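Local coordinates for protein L-Ribose isomerase (Acinetobacter, PDB 4Q0S) that isomerises the non-natural sugar L-ribose, probably to L-ribulose and probably with help from a metal bound in its cupin barrel, at residues Y38-K43 with I75-L80; L101-M106 with V212-S217; E124-V129 with F191-K196. All coordinates share one frame; numbering follows the deposited sequence.

All three contacts are buried and reach the same antiparallel sheet, and all border the second subunit. Interaction 2 pairs two neighbouring strands of that sheet. Interaction 3 adds a short strand at one edge, and interaction 1 lays a loop against the strand beside 101-108. Their chemistry differs accordingly. Interaction 1 is side-chain packing with a polar cluster around D103, which belongs to interaction 2, whereas the other two rest on regular backbone ladders. Interactions 2 and 3 both line the pocket of one ribitol; interaction 3 also supplies a cobalt ligand and, through F191 and the backbone of V192, holds a second ribitol. S125 and V216 join the ladders of 124-129 and 212-217.

Interaction 1 (Y38-K43 with I75-L80); sequences YPITEK and IIFESL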
loop_
_atom_site.group_PDB
_atom_site.type_symbol
_atom_site.label_atom_id
_atom_site.label_comp_id
_atom_site.label_asym_id
_atom_site.label_seq_id
_atom_site.Cartn_x
_atom_site.Cartn_y
_atom_site.Cartn_z
ATOM N N TYR A 38 3.419 7.529 -2.692
ATOM C CA TYR A 38 4.304 8.695 -2.684
ATOM C C TYR A 38 3.412 9.818 -3.238
ATOM O O TYR A 38 2.709 9.625 -4.232
ATOM C CB TYR A 38 5.534 8.490 -3.581
ATOM C CG TYR A 38 6.607 9.527 -3.314
ATOM C CD1 TYR A 38 7.403 9.458 -2.164
ATOM C CD2 TYR A 38 6.767 10.622 -4.159
ATOM C CE1 TYR A 38 8.330 10.465 -1.863
ATOM C CE2 TYR A 38 7.683 11.634 -3.866
ATOM C CZ TYR A 38 8.461 11.552 -2.717
ATOM O OH TYR A 38 9.355 12.566 -2.423
ATOM N N PRO A 39 3.423 10.999 -2.599
ATOM C CA PRO A 39 2.599 12.131 -3.039
ATOM C C PRO A 39 3.074 12.823 -4.312
ATOM O O PRO A 39 3.648 13.908 -4.260
ATOM C CB PRO A 39 2.634 13.061 -1.831
ATOM C CG PRO A 39 4.050 12.871 -1.336
ATOM C CD PRO A 39 4.225 11.360 -1.413
ATOM N N ILE A 40 2.822 12.192 -5.453
ATOM C CA ILE A 40 3.221 12.745 -6.737
ATOM C C ILE A 40 2.150 13.668 -7.322
ATOM O O ILE A 40 1.032 13.242 -7.597
ATOM C CB ILE A 40 3.522 11.610 -7.735
ATOM C CG1 ILE A 40 4.751 10.825 -7.255
ATOM C CG2 ILE A 40 3.740 12.181 -9.137
ATOM C CD1 ILE A 40 5.163 9.714 -8.174
ATOM N N THR A 41 2.506 14.936 -7.497
ATOM C CA THR A 41 1.601 15.932 -8.058
ATOM C C THR A 41 1.835 16.039 -9.563
ATOM O O THR A 41 2.812 15.503 -10.081
ATOM C CB THR A 41 1.842 17.316 -7.429
ATOM O OG1 THR A 41 3.218 17.681 -7.602
ATOM C CG2 THR A 41 1.515 17.291 -5.943
ATOM N N GLU A 42 0.941 16.731 -10.262
ATOM C CA GLU A 42 1.068 16.884 -11.708
ATOM C C GLU A 42 2.365 17.554 -12.122
ATOM O O GLU A 42 3.024 17.111 -13.055
ATOM C CB GLU A 42 -0.099 17.691 -12.269
ATOM C CG GLU A 42 -1.385 16.919 -12.392
ATOM C CD GLU A 42 -2.523 17.786 -12.891
ATOM O OE1 GLU A 42 -2.371 18.401 -13.971
ATOM O OE2 GLU A 42 -3.565 17.848 -12.204
ATOM N N LYS A 43 2.725 18.629 -11.429
ATOM C CA LYS A 43 3.943 19.366 -11.749
ATOM C C LYS A 43 5.203 18.509 -11.615
ATOM O O LYS A 43 6.210 18.764 -12.277
ATOM C CB LYS A 43 4.064 20.593 -10.848
ATOM C CG LYS A 43 4.161 20.257 -9.366
ATOM C CD LYS A 43 4.766 21.402 -8.567
ATOM C CE LYS A 43 3.931 22.670 -8.663
ATOM N NZ LYS A 43 4.536 23.785 -7.871
ATOM N N ILE A 75 14.792 7.838 -12.792
ATOM C CA ILE A 75 13.701 8.791 -12.695
ATOM C C ILE A 75 13.682 9.345 -11.285
ATOM O O ILE A 75 13.911 8.610 -10.325
ATOM C CB ILE A 75 12.335 8.121 -12.972
ATOM C CG1 ILE A 75 12.255 7.701 -14.437
ATOM C CG2 ILE A 75 11.199 9.077 -12.602
ATOM C CD1 ILE A 75 10.942 7.083 -14.812
ATOM N N ILE A 76 13.424 10.642 -11.162
ATOM C CA ILE A 76 13.347 11.265 -9.853
ATOM C C ILE A 76 12.137 12.177 -9.824
ATOM O O ILE A 76 11.980 13.030 -10.696
ATOM C CB ILE A 76 14.597 12.121 -9.529
ATOM C CG1 ILE A 76 15.849 11.238 -9.509
ATOM C CG2 ILE A 76 14.418 12.807 -8.177
ATOM C CD1 ILE A 76 17.147 12.012 -9.248
ATOM N N PHE A 77 11.266 11.964 -8.840
ATOM C CA PHE A 77 10.085 12.795 -8.663
ATOM C C PHE A 77 10.346 13.513 -7.349
ATOM O O PHE A 77 10.294 12.912 -6.275
ATOM C CB PHE A 77 8.809 11.949 -8.558
ATOM C CG PHE A 77 8.440 11.234 -9.831
ATOM C CD1 PHE A 77 8.211 11.943 -11.007
ATOM C CD2 PHE A 77 8.292 9.851 -9.847
ATOM C CE1 PHE A 77 7.835 11.280 -12.183
ATOM C CE2 PHE A 77 7.915 9.178 -11.013
ATOM C CZ PHE A 77 7.686 9.893 -12.182
ATOM N N GLU A 78 10.649 14.800 -7.443
ATOM C CA GLU A 78 10.949 15.604 -6.273
ATOM C C GLU A 78 9.697 16.241 -5.674
ATOM O O GLU A 78 9.033 17.047 -6.325
ATOM C CB GLU A 78 11.968 16.668 -6.677
ATOM C CG GLU A 78 12.342 17.672 -5.618
ATOM C CD GLU A 78 13.364 18.672 -6.142
ATOM O OE1 GLU A 78 14.566 18.344 -6.162
ATOM O OE2 GLU A 78 12.958 19.780 -6.550
ATOM N N SER A 79 9.377 15.873 -4.433
ATOM C CA SER A 79 8.192 16.412 -3.762
ATOM C C SER A 79 8.532 17.595 -2.867
ATOM O O SER A 79 7.651 18.349 -2.449
ATOM C CB SER A 79 7.509 15.332 -2.920
ATOM O OG SER A 79 8.316 14.942 -1.817
ATOM N N LEU A 80 9.815 17.757 -2.570
ATOM C CA LEU A 80 10.244 18.849 -1.719
ATOM C C LEU A 80 11.724 19.167 -1.877
ATOM O O LEU A 80 12.561 18.276 -1.987
ATOM C CB LEU A 80 9.960 18.509 -0.251
ATOM C CG LEU A 80 10.392 19.542 0.792
ATOM C CD1 LEU A 80 9.442 20.742 0.750
ATOM C CD2 LEU A 80 10.392 18.908 2.168
#
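Y38 and S79 meet tip to tip, with the tyrosine OH of Y38 2.7 Å from S79 OG. Both hydroxyls are also hydrogen-bonded to D103 of strand 101-108, Y38 through the carboxylate oxygen OD1 and S79 through the backbone carbonyl, so this buried polar knot has partners on a third piece of chain. With CG anti to the backbone N (chi1 -166°), the Y38 side chain reaches across to the strand and brings CE2 within 3.8 Å of F77 O. Its ring is packed by its own loop as well: P39 CD lies over one face, 3.6 Å above the plane, and I40 CG1 sits at the edge.

The other tight patch is apolar. I40 is stretched out beyond CG1 (chi2 -178°), and its CD1 ends 3.6 Å from F77 CD2. The two side chains are inclined to each other, and the methyl group comes to the aromatic ring at a slant. Behind F77, I75 CG2 lies over one face of the ring, while V26 and A30 of helix 19-35 also touch this phenylalanine.

Away from this centre the packing thins. P39 O comes no closer than 4.3 Å to S79 CB. Further along the loop, E42 and K43 are exposed and make no contact with 75-80, and on the strand the CB of E78 points away from the loop into an exposed position. The second subunit packs on P39, T41 and S79.

P39 is the centre of an inverse gamma turn, which bends the loop between Y38 and I40. On the strand, S79 and L80 both face D103 in a classic beta bulge, where the chain turns a corner at S79 between faces of the cupin barrel.

Interaction 2 (L101-M106 with V212-S217); sequences LCDKLM and VVREVS. With RB0 (D-ribitol), chain C.
K104 and E215 cross at a slant on the pocket side of a regular antiparallel pairing. CG of K104 lies between its backbone N and carbonyl carbon (chi1 74°), and bends further along the chain bring the amine to E215 OE2 in a salt bridge; the exact place of NZ is doubtful because the model crowds it. E215 runs straight out from the strand, and OE2 accepts a hydrogen bond from ribitol O3 at 3.2 Å. From the other flank M106 leans across the same carboxylate, its CE 3.5 Å from E215 OE1 and its SD 4.0 Å from ribitol C3.

On the opposite face the carboxylate of D103 and the guanidinium of R214 have their planes 81° apart. D103 OD2 lies near the guanidinium plane, 3.9 Å from R214 NH2, a long salt bridge. Each has a stronger partner: Y38 for D103, and E127 of the second subunit for R214. Nearby, L105 CD1 packs on V212 CG1 at 3.5 Å.

Paired backbone hydrogen bonds at C102-S217, K104-E215 and M106-V213 tie the strands. Strand 73-82 flanks 101-108 on its far side, and strand 124-130 does the same for 211-217.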
loop_
_atom_site.group_PDB
_atom_site.type_symbol
_atom_site.label_atom_id
_atom_site.label_comp_id
_atom_site.label_asym_id
_atom_site.label_seq_id
_atom_site.Cartn_x
_atom_site.Cartn_y
_atom_site.Cartn_z
ATOM N N LEU A 101 15.792 20.787 3.168
ATOM C CA LEU A 101 15.139 19.480 3.143
ATOM C C LEU A 101 14.686 19.105 1.733
ATOM O O LEU A 101 13.919 19.830 1.096
ATOM C CB LEU A 101 13.938 19.489 4.098
ATOM C CG LEU A 101 14.260 19.790 5.569
ATOM C CD1 LEU A 101 12.984 20.129 6.315
ATOM C CD2 LEU A 101 14.961 18.602 6.205
ATOM N N CYS A 102 15.163 17.965 1.249
ATOM C CA CYS A 102 14.810 17.503 -0.079
ATOM C C CYS A 102 14.244 16.078 -0.029
ATOM O O CYS A 102 14.928 15.137 0.382
ATOM C CB CYS A 102 16.037 17.559 -0.987
ATOM S SG CYS A 102 15.728 17.037 -2.683
ATOM N N ASP A 103 12.988 15.935 -0.448
ATOM C CA ASP A 103 12.312 14.639 -0.443
ATOM C C ASP A 103 11.996 14.289 -1.891
ATOM O O ASP A 103 11.394 15.088 -2.604
ATOM C CB ASP A 103 11.001 14.730 0.362
ATOM C CG ASP A 103 10.444 13.362 0.756
ATOM O OD1 ASP A 103 10.453 12.442 -0.084
ATOM O OD2 ASP A 103 9.983 13.209 1.908
ATOM N N LYS A 104 12.414 13.106 -2.327
ATOM C CA LYS A 104 12.145 12.665 -3.685
ATOM C C LYS A 104 12.000 11.154 -3.742
ATOM O O LYS A 104 12.428 10.441 -2.835
ATOM C CB LYS A 104 13.272 13.087 -4.629
ATOM C CG LYS A 104 14.553 12.276 -4.462
ATOM C CD LYS A 104 15.746 13.167 -4.113
ATOM C CE LYS A 104 15.576 13.831 -2.754
ATOM N NZ LYS A 104 16.801 14.587 -2.322
ATOM N N LEU A 105 11.379 10.681 -4.814
ATOM C CA LEU A 105 11.190 9.263 -5.043
ATOM C C LEU A 105 12.068 8.964 -6.250
ATOM O O LEU A 105 12.013 9.677 -7.246
ATOM C CB LEU A 105 9.733 8.959 -5.388
ATOM C CG LEU A 105 9.417 7.465 -5.453
ATOM C CD1 LEU A 105 9.579 6.869 -4.058
ATOM C CD2 LEU A 105 7.990 7.247 -5.961
ATOM N N MET A 106 12.891 7.928 -6.153
ATOM C CA MET A 106 13.766 7.574 -7.254
ATOM C C MET A 106 13.415 6.190 -7.768
ATOM O O MET A 106 13.218 5.254 -6.994
ATOM C CB MET A 106 15.229 7.625 -6.804
ATOM C CG MET A 106 15.605 8.968 -6.190
ATOM S SD MET A 106 17.350 9.151 -5.799
ATOM C CE MET A 106 17.524 8.028 -4.455
ATOM N N VAL A 212 12.519 1.207 -6.200
ATOM C CA VAL A 212 11.862 2.459 -5.852
ATOM C C VAL A 212 12.418 2.853 -4.495
ATOM O O VAL A 212 12.305 2.098 -3.522
ATOM C CB VAL A 212 10.319 2.306 -5.765
ATOM C CG1 VAL A 212 9.669 3.672 -5.484
ATOM C CG2 VAL A 212 9.783 1.746 -7.068
ATOM N N VAL A 213 13.028 4.033 -4.432
ATOM C CA VAL A 213 13.637 4.499 -3.192
ATOM C C VAL A 213 13.222 5.911 -2.827
ATOM O O VAL A 213 13.165 6.801 -3.674
ATOM C CB VAL A 213 15.185 4.484 -3.290
ATOM C CG1 VAL A 213 15.814 4.885 -1.940
ATOM C CG2 VAL A 213 15.666 3.105 -3.706
ATOM N N ARG A 214 12.941 6.113 -1.552
ATOM C CA ARG A 214 12.574 7.425 -1.067
ATOM C C ARG A 214 13.852 8.067 -0.513
ATOM O O ARG A 214 14.503 7.512 0.375
ATOM C CB ARG A 214 11.515 7.281 0.029
ATOM C CG ARG A 214 11.017 8.590 0.609
ATOM C CD ARG A 214 10.037 8.323 1.748
ATOM N NE ARG A 214 8.711 7.905 1.287
ATOM C CZ ARG A 214 7.656 8.718 1.239
ATOM N NH1 ARG A 214 6.484 8.266 0.811
ATOM N NH2 ARG A 214 7.779 9.983 1.625
ATOM N N GLU A 215 14.236 9.219 -1.056
ATOM C CA GLU A 215 15.424 9.897 -0.559
ATOM C C GLU A 215 15.050 11.128 0.246
ATOM O O GLU A 215 14.244 11.947 -0.191
ATOM C CB GLU A 215 16.356 10.324 -1.701
ATOM C CG GLU A 215 17.580 11.102 -1.189
ATOM C CD GLU A 215 18.482 11.597 -2.297
ATOM O OE1 GLU A 215 19.073 10.750 -2.991
ATOM O OE2 GLU A 215 18.601 12.833 -2.474
ATOM N N VAL A 216 15.632 11.237 1.434
ATOM C CA VAL A 216 15.413 12.377 2.306
ATOM C C VAL A 216 16.811 12.945 2.516
ATOM O O VAL A 216 17.666 12.309 3.130
ATOM C CB VAL A 216 14.789 11.949 3.659
ATOM C CG1 VAL A 216 14.828 13.100 4.637
ATOM C CG2 VAL A 216 13.346 11.520 3.444
ATOM N N SER A 217 17.053 14.134 1.981
ATOM C CA SER A 217 18.376 14.724 2.096
ATOM C C SER A 217 18.301 16.206 2.388
ATOM O O SER A 217 17.215 16.763 2.581
ATOM C CB SER A 217 19.131 14.526 0.786
ATOM O OG SER A 217 18.593 15.382 -0.209
HETATM C C1 RB0 C . 21.206 12.032 -8.584
HETATM O O1 RB0 C . 21.279 12.650 -9.857
HETATM C C2 RB0 C . 20.378 12.897 -7.646
HETATM O O2 RB0 C . 21.114 14.062 -7.282
HETATM C C3 RB0 C . 19.962 12.096 -6.394
HETATM O O3 RB0 C . 19.009 12.835 -5.645
HETATM C C4 RB0 C . 21.146 11.720 -5.495
HETATM O O4 RB0 C . 22.244 12.582 -5.754
HETATM C C5 RB0 C . 21.552 10.270 -5.738
HETATM O O5 RB0 C . 22.539 9.871 -4.787
#

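Interaction 3 (E124-V129 with F191-K196); sequences ESYEVV and FVMHRK. With CO (cobalt (II) ion), chain B; RB0 (D-ribitol), chain D; RB0 (D-ribitol), chain C.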
loop_
_atom_site.group_PDB
_atom_site.type_symbol
_atom_site.label_atom_id
_atom_site.label_comp_id
_atom_site.label_asym_id
_atom_site.label_seq_id
_atom_site.Cartn_x
_atom_site.Cartn_y
_atom_site.Cartn_z
ATOM N N GLU A 124 22.641 12.559 2.099
ATOM C CA GLU A 124 21.434 11.805 1.753
ATOM C C GLU A 124 21.139 10.662 2.728
ATOM O O GLU A 124 21.994 10.263 3.518
ATOM C CB GLU A 124 21.582 11.195 0.351
ATOM C CG GLU A 124 21.973 12.176 -0.753
ATOM C CD GLU A 124 22.390 11.485 -2.051
ATOM O OE1 GLU A 124 22.340 10.241 -2.132
ATOM O OE2 GLU A 124 22.783 12.193 -2.998
ATOM N N SER A 125 19.913 10.148 2.648
ATOM C CA SER A 125 19.463 9.012 3.446
ATOM C C SER A 125 18.545 8.231 2.508
ATOM O O SER A 125 17.797 8.834 1.726
ATOM C CB SER A 125 18.691 9.464 4.690
ATOM O OG SER A 125 17.377 9.893 4.367
ATOM N N TYR A 126 18.610 6.902 2.568
ATOM C CA TYR A 126 17.797 6.070 1.688
ATOM C C TYR A 126 16.806 5.176 2.407
ATOM O O TYR A 126 17.100 4.614 3.459
ATOM C CB TYR A 126 18.677 5.163 0.818
ATOM C CG TYR A 126 19.847 5.849 0.165
ATOM C CD1 TYR A 126 19.666 6.997 -0.598
ATOM C CD2 TYR A 126 21.139 5.340 0.306
ATOM C CE1 TYR A 126 20.740 7.628 -1.211
ATOM C CE2 TYR A 126 22.225 5.960 -0.302
ATOM C CZ TYR A 126 22.019 7.105 -1.058
ATOM O OH TYR A 126 23.089 7.740 -1.643
ATOM N N GLU A 127 15.639 5.030 1.798
ATOM C CA GLU A 127 14.580 4.175 2.310
ATOM C C GLU A 127 14.065 3.415 1.089
ATOM O O GLU A 127 13.492 4.017 0.185
ATOM C CB GLU A 127 13.451 5.024 2.907
ATOM C CG GLU A 127 12.274 4.218 3.434
ATOM C CD GLU A 127 11.029 5.065 3.645
ATOM O OE1 GLU A 127 11.139 6.164 4.227
ATOM O OE2 GLU A 127 9.937 4.622 3.236
ATOM N N VAL A 128 14.291 2.106 1.038
ATOM C CA VAL A 128 13.815 1.331 -0.099
ATOM C C VAL A 128 12.322 1.065 0.079
ATOM O O VAL A 128 11.886 0.608 1.134
ATOM C CB VAL A 128 14.577 -0.015 -0.234
ATOM C CG1 VAL A 128 13.955 -0.867 -1.352
ATOM C CG2 VAL A 128 16.057 0.253 -0.541
ATOM N N VAL A 129 11.542 1.368 -0.952
ATOM C CA VAL A 129 10.100 1.168 -0.895
ATOM C C VAL A 129 9.714 -0.110 -1.618
ATOM O O VAL A 129 8.846 -0.862 -1.157
ATOM C CB VAL A 129 9.356 2.361 -1.531
ATOM C CG1 VAL A 129 7.840 2.180 -1.389
ATOM C CG2 VAL A 129 9.810 3.660 -0.876
ATOM N N PHE A 191 19.316 4.552 5.649
ATOM C CA PHE A 191 20.743 4.533 5.336
ATOM C C PHE A 191 21.272 5.915 4.988
ATOM O O PHE A 191 20.808 6.539 4.029
ATOM C CB PHE A 191 21.017 3.594 4.161
ATOM C CG PHE A 191 22.467 3.253 3.996
ATOM C CD1 PHE A 191 23.002 2.129 4.618
ATOM C CD2 PHE A 191 23.311 4.071 3.240
ATOM C CE1 PHE A 191 24.363 1.821 4.490
ATOM C CE2 PHE A 191 24.667 3.775 3.108
ATOM C CZ PHE A 191 25.192 2.647 3.734
ATOM N N VAL A 192 22.259 6.377 5.751
ATOM C CA VAL A 192 22.840 7.700 5.542
ATOM C C VAL A 192 24.086 7.737 4.656
ATOM O O VAL A 192 25.047 7.000 4.869
ATOM C CB VAL A 192 23.199 8.366 6.902
ATOM C CG1 VAL A 192 23.900 9.704 6.677
ATOM C CG2 VAL A 192 21.934 8.568 7.720
ATOM N N MET A 193 24.055 8.604 3.654
ATOM C CA MET A 193 25.193 8.782 2.762
ATOM C C MET A 193 25.664 10.207 3.033
ATOM O O MET A 193 25.079 11.167 2.528
ATOM C CB MET A 193 24.768 8.638 1.298
ATOM C CG MET A 193 25.910 8.800 0.287
ATOM S SD MET A 193 27.260 7.603 0.538
ATOM C CE MET A 193 26.386 6.018 0.293
ATOM N N HIS A 194 26.704 10.348 3.852
ATOM C CA HIS A 194 27.208 11.678 4.180
ATOM C C HIS A 194 27.735 12.410 2.962
ATOM O O HIS A 194 28.195 11.797 1.992
ATOM C CB HIS A 194 28.327 11.602 5.227
ATOM C CG HIS A 194 27.850 11.257 6.602
ATOM N ND1 HIS A 194 26.880 11.985 7.259
ATOM C CD2 HIS A 194 28.227 10.276 7.455
ATOM C CE1 HIS A 194 26.680 11.467 8.459
ATOM N NE2 HIS A 194 27.485 10.429 8.602
ATOM N N ARG A 195 27.657 13.734 3.022
ATOM C CA ARG A 195 28.159 14.571 1.954
ATOM C C ARG A 195 29.653 14.277 1.805
ATOM O O ARG A 195 30.292 13.798 2.739
ATOM C CB ARG A 195 27.952 16.043 2.311
ATOM C CG ARG A 195 28.560 16.434 3.652
ATOM C CD ARG A 195 28.453 17.927 3.898
ATOM N NE ARG A 195 27.100 18.345 4.254
ATOM C CZ ARG A 195 26.560 18.183 5.457
ATOM N NH1 ARG A 195 27.260 17.612 6.427
ATOM N NH2 ARG A 195 25.325 18.603 5.693
ATOM N N LYS A 196 30.184 14.565 0.619
ATOM C CA LYS A 196 31.589 14.372 0.271
ATOM C C LYS A 196 31.995 12.916 0.081
ATOM O O LYS A 196 33.176 12.608 -0.070
ATOM C CB LYS A 196 32.499 15.063 1.296
ATOM C CG LYS A 196 32.395 16.592 1.246
ATOM C CD LYS A 196 33.318 17.257 2.254
ATOM C CE LYS A 196 33.367 18.768 2.053
ATOM N NZ LYS A 196 32.029 19.384 2.231
HETATM CO CO CO B . 23.763 11.679 -4.595
HETATM C C1 RB0 D . 22.665 2.693 10.477
HETATM O O1 RB0 D . 21.507 2.310 11.196
HETATM C C2 RB0 D . 22.468 2.356 9.011
HETATM O O2 RB0 D . 22.144 0.979 8.893
HETATM C C3 RB0 D . 23.740 2.653 8.214
HETATM O O3 RB0 D . 24.815 1.862 8.697
HETATM C C4 RB0 D . 24.138 4.129 8.241
HETATM O O4 RB0 D . 22.999 4.939 7.991
HETATM C C5 RB0 D . 25.202 4.381 7.179
HETATM O O5 RB0 D . 25.521 5.758 7.123
HETATM C C1 RB0 C . 21.206 12.032 -8.584
HETATM O O1 RB0 C . 21.279 12.650 -9.857
HETATM C C2 RB0 C . 20.378 12.897 -7.646
HETATM O O2 RB0 C . 21.114 14.062 -7.282
HETATM C C3 RB0 C . 19.962 12.096 -6.394
HETATM O O3 RB0 C . 19.009 12.835 -5.645
HETATM C C4 RB0 C . 21.146 11.720 -5.495
HETATM O O4 RB0 C . 22.244 12.582 -5.754
HETATM C C5 RB0 C . 21.552 10.270 -5.738
HETATM O O5 RB0 C . 22.539 9.871 -4.787
#
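At the edge of the cupin sheet that carries a cobalt ligand, E124 pairs with M193 and Y126 with F191 in an antiparallel ladder. E124 N reaches M193 O at 2.8 Å, and M193 N returns the bond to E124 O, from above the carbonyl plane. At the other end F191 N meets a lone pair of Y126 O at 3.1 Å.

E124 and Y126 turn their side chains toward the metal and its ribitol. E124 OE2 binds cobalt at 1.9 Å, sharing the metal with H117, H119 and H199, while ribitol O4 and O5 complete the six ligands. The other carboxylate oxygen, E124 OE1, is met head-on by Y126 OH, which donates a hydrogen bond of 2.7 Å. This bond is consistent with a second-shell role for Y126, fixing the rotation of the metal-binding carboxylate. Y126 OH also lies 3.5 Å from M193 CB, and Y126 CD2 lies 3.9 Å from F191 CD2, the two side chains being inclined to each other.

With CG anti to its backbone N (chi1 -166°), F191 offers one ring face to a different ribitol, whose C5 sits over it toward the rim. V192 holds that same ligand with its backbone: N donates to O4 in a nearly straight bond (169°), and V192 O accepts from ribitol O5 at 2.6 Å.

Strand 191-193 is the outermost of this sheet within the chain, while strand 211-217 lies along the other side of 124-130. From the second sheet, strands 132-137 and 180-185 pack against Y126, and the former also touches M193, the latter F191.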